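Long-range contact in G/U mismatch-specific DNA glycosylase (Deinococcus radiodurans, PDB 2C2Q), which belongs to the uracil-DNA glycosylase superfamily and has an alpha/beta fold built on a mixed sheet flanked by helices: residues W155-T160 with P172-L176. The protein carries 1 engineered substitution. Numbering follows the deposited sequence.
Sequences WVLPST and PWQAL
Trp-173 and Leu-157 share one side-chain arrangement, each with CG anti to its own carbonyl carbon (chi1 -70° and -54°), which brings the indole up to Leu-157 and Pro-158 and carries Leu-157 CD1 onto the ring. The two side chains cross at about a right angle: Leu-157 CD1 sits 3.5 Å from the centroid of the six-membered ring of Trp-173, almost on the ring normal, a close CH-pi contact. The hydrogen bond from Trp-173 NE1 to Pro-158 O (2.9 Å) helps fix the rotation of the indole, with the methyl group of Leu-157 over its face as a second restraint. The acceptor lies in the indole plane, and the N-H reaches a lone pair of the carbonyl oxygen, with an N-H...O angle of 152°. Thr-160 CG2 approaches CZ2 of Trp-173 at 3.5 Å, the side chains crossing at about a right angle, while the hydroxyl OG1 of Thr-160 is bonded to Asn-51. The pyrrolidine rings of Pro-158 and Pro-172 meet beside the indole, CD of Pro-158 lying 3.6 Å from CB of Pro-172.

A second indole closes the other end. Trp-155 takes Leu-176 CD1 over one face, 4.0 Å from the centroid of its six-membered ring, and its CZ3 lies 3.8 Å from Ala-175 CB at the ring edge. Leu-176 also links the two clusters, since its CD2 packs 3.7 Å from Leu-157 CD1. Trp-155 NE1 is satisfied by Glu-153.

Ala-119 of strand 117-120 touches Trp-155, Leu-157 and Leu-176, and Leu-30 of strand 28-32 meets Leu-157 and Trp-173. The contact thus packs the first turn of C-terminal helix 171-188 against the end of strand 153-156 and the loop leaving it, a helix-on-sheet core characteristic of the alpha/beta fold of the uracil-DNA glycosylase superfamily.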
loop_
_atom_site.group_PDB
_atom_site.type_symbol
_atom_site.label_atom_id
_atom_site.label_comp_id
_atom_site.label_asym_id
_atom_site.label_seq_id
_atom_site.Cartn_x
_atom_site.Cartn_y
_atom_site.Cartn_z
ATOM N N TRP A 155 -4.328 7.320 -4.010
ATOM C CA TRP A 155 -3.106 7.701 -4.704
ATOM C C TRP A 155 -2.642 6.460 -5.428
ATOM O O TRP A 155 -2.943 5.321 -5.008
ATOM C CB TRP A 155 -2.000 8.122 -3.707
ATOM C CG TRP A 155 -2.110 9.577 -3.185
ATOM C CD1 TRP A 155 -3.160 10.145 -2.513
ATOM C CD2 TRP A 155 -1.117 10.604 -3.303
ATOM N NE1 TRP A 155 -2.876 11.452 -2.174
ATOM C CE2 TRP A 155 -1.637 11.773 -2.666
ATOM C CE3 TRP A 155 0.159 10.668 -3.893
ATOM C CZ2 TRP A 155 -0.915 12.989 -2.604
ATOM C CZ3 TRP A 155 0.881 11.878 -3.821
ATOM C CH2 TRP A 155 0.313 13.035 -3.203
ATOM N N VAL A 156 -1.892 6.689 -6.510
ATOM C CA VAL A 156 -1.327 5.574 -7.290
ATOM C C VAL A 156 0.142 5.869 -7.449
ATOM O O VAL A 156 0.527 7.015 -7.754
ATOM C CB VAL A 156 -2.047 5.384 -8.644
ATOM C CG1 VAL A 156 -1.341 4.319 -9.510
ATOM C CG2 VAL A 156 -3.536 4.965 -8.457
ATOM N N LEU A 157 0.995 4.877 -7.148
ATOM C CA LEU A 157 2.415 5.146 -7.087
ATOM C C LEU A 157 3.171 4.250 -8.037
ATOM O O LEU A 157 2.695 3.172 -8.323
ATOM C CB LEU A 157 2.991 4.959 -5.675
ATOM C CG LEU A 157 2.262 5.760 -4.570
ATOM C CD1 LEU A 157 2.729 5.209 -3.155
ATOM C CD2 LEU A 157 2.559 7.205 -4.660
ATOM N N PRO A 158 4.329 4.714 -8.549
ATOM C CA PRO A 158 5.177 3.863 -9.421
ATOM C C PRO A 158 5.680 2.683 -8.620
ATOM O O PRO A 158 6.180 2.859 -7.511
ATOM C CB PRO A 158 6.342 4.798 -9.817
ATOM C CG PRO A 158 5.761 6.220 -9.687
ATOM C CD PRO A 158 4.915 6.064 -8.379
ATOM N N SER A 159 5.538 1.484 -9.190
ATOM C CA SER A 159 6.062 0.256 -8.510
ATOM C C SER A 159 7.551 0.356 -8.110
ATOM O O SER A 159 8.392 0.849 -8.888
ATOM C CB SER A 159 5.763 -0.982 -9.363
ATOM O OG SER A 159 6.409 -2.088 -8.821
ATOM N N THR A 160 7.873 -0.089 -6.892
ATOM C CA THR A 160 9.231 -0.169 -6.400
ATOM C C THR A 160 9.845 -1.536 -6.721
ATOM O O THR A 160 10.936 -1.832 -6.274
ATOM C CB THR A 160 9.285 0.107 -4.896
ATOM O OG1 THR A 160 8.376 -0.804 -4.237
ATOM C CG2 THR A 160 8.775 1.541 -4.574
ATOM N N PRO A 172 5.996 11.016 -7.384
ATOM C CA PRO A 172 4.713 10.677 -6.726
ATOM C C PRO A 172 4.878 10.273 -5.249
ATOM O O PRO A 172 4.026 10.684 -4.404
ATOM C CB PRO A 172 4.168 9.530 -7.598
ATOM C CG PRO A 172 4.862 9.763 -8.967
ATOM C CD PRO A 172 6.221 10.139 -8.566
ATOM N N TRP A 173 5.959 9.552 -4.944
ATOM C CA TRP A 173 6.315 9.116 -3.592
ATOM C C TRP A 173 6.740 10.326 -2.699
ATOM O O TRP A 173 6.465 10.392 -1.513
ATOM C CB TRP A 173 7.476 8.087 -3.629
ATOM C CG TRP A 173 7.088 6.774 -4.182
ATOM C CD1 TRP A 173 7.084 6.374 -5.500
ATOM C CD2 TRP A 173 6.623 5.644 -3.417
ATOM N NE1 TRP A 173 6.626 5.071 -5.613
ATOM C CE2 TRP A 173 6.370 4.581 -4.351
ATOM C CE3 TRP A 173 6.428 5.408 -2.034
ATOM C CZ2 TRP A 173 5.862 3.319 -3.956
ATOM C CZ3 TRP A 173 5.927 4.115 -1.632
ATOM C CH2 TRP A 173 5.674 3.102 -2.593
ATOM N N GLN A 174 7.506 11.266 -3.265
ATOM C CA GLN A 174 7.885 12.403 -2.477
ATOM C C GLN A 174 6.671 13.303 -2.212
ATOM O O GLN A 174 6.549 13.868 -1.105
ATOM C CB GLN A 174 8.952 13.222 -3.219
ATOM C CG GLN A 174 9.415 14.377 -2.394
ATOM C CD GLN A 174 10.205 13.997 -1.185
ATOM O OE1 GLN A 174 11.213 13.284 -1.263
ATOM N NE2 GLN A 174 9.761 14.485 -0.034
ATOM N N ALA A 175 5.790 13.446 -3.201
ATOM C CA ALA A 175 4.566 14.257 -3.046
ATOM C C ALA A 175 3.674 13.647 -1.944
ATOM O O ALA A 175 2.949 14.350 -1.199
ATOM C CB ALA A 175 3.800 14.325 -4.350
ATOM N N LEU A 176 3.685 12.324 -1.909
ATOM C CA LEU A 176 2.923 11.609 -0.900
ATOM C C LEU A 176 3.518 11.881 0.448
ATOM O O LEU A 176 2.764 12.208 1.409
ATOM C CB LEU A 176 2.893 10.091 -1.224
ATOM C CG LEU A 176 2.101 9.287 -0.202
ATOM C CD1 LEU A 176 0.664 9.742 -0.066
ATOM C CD2 LEU A 176 2.185 7.799 -0.586
#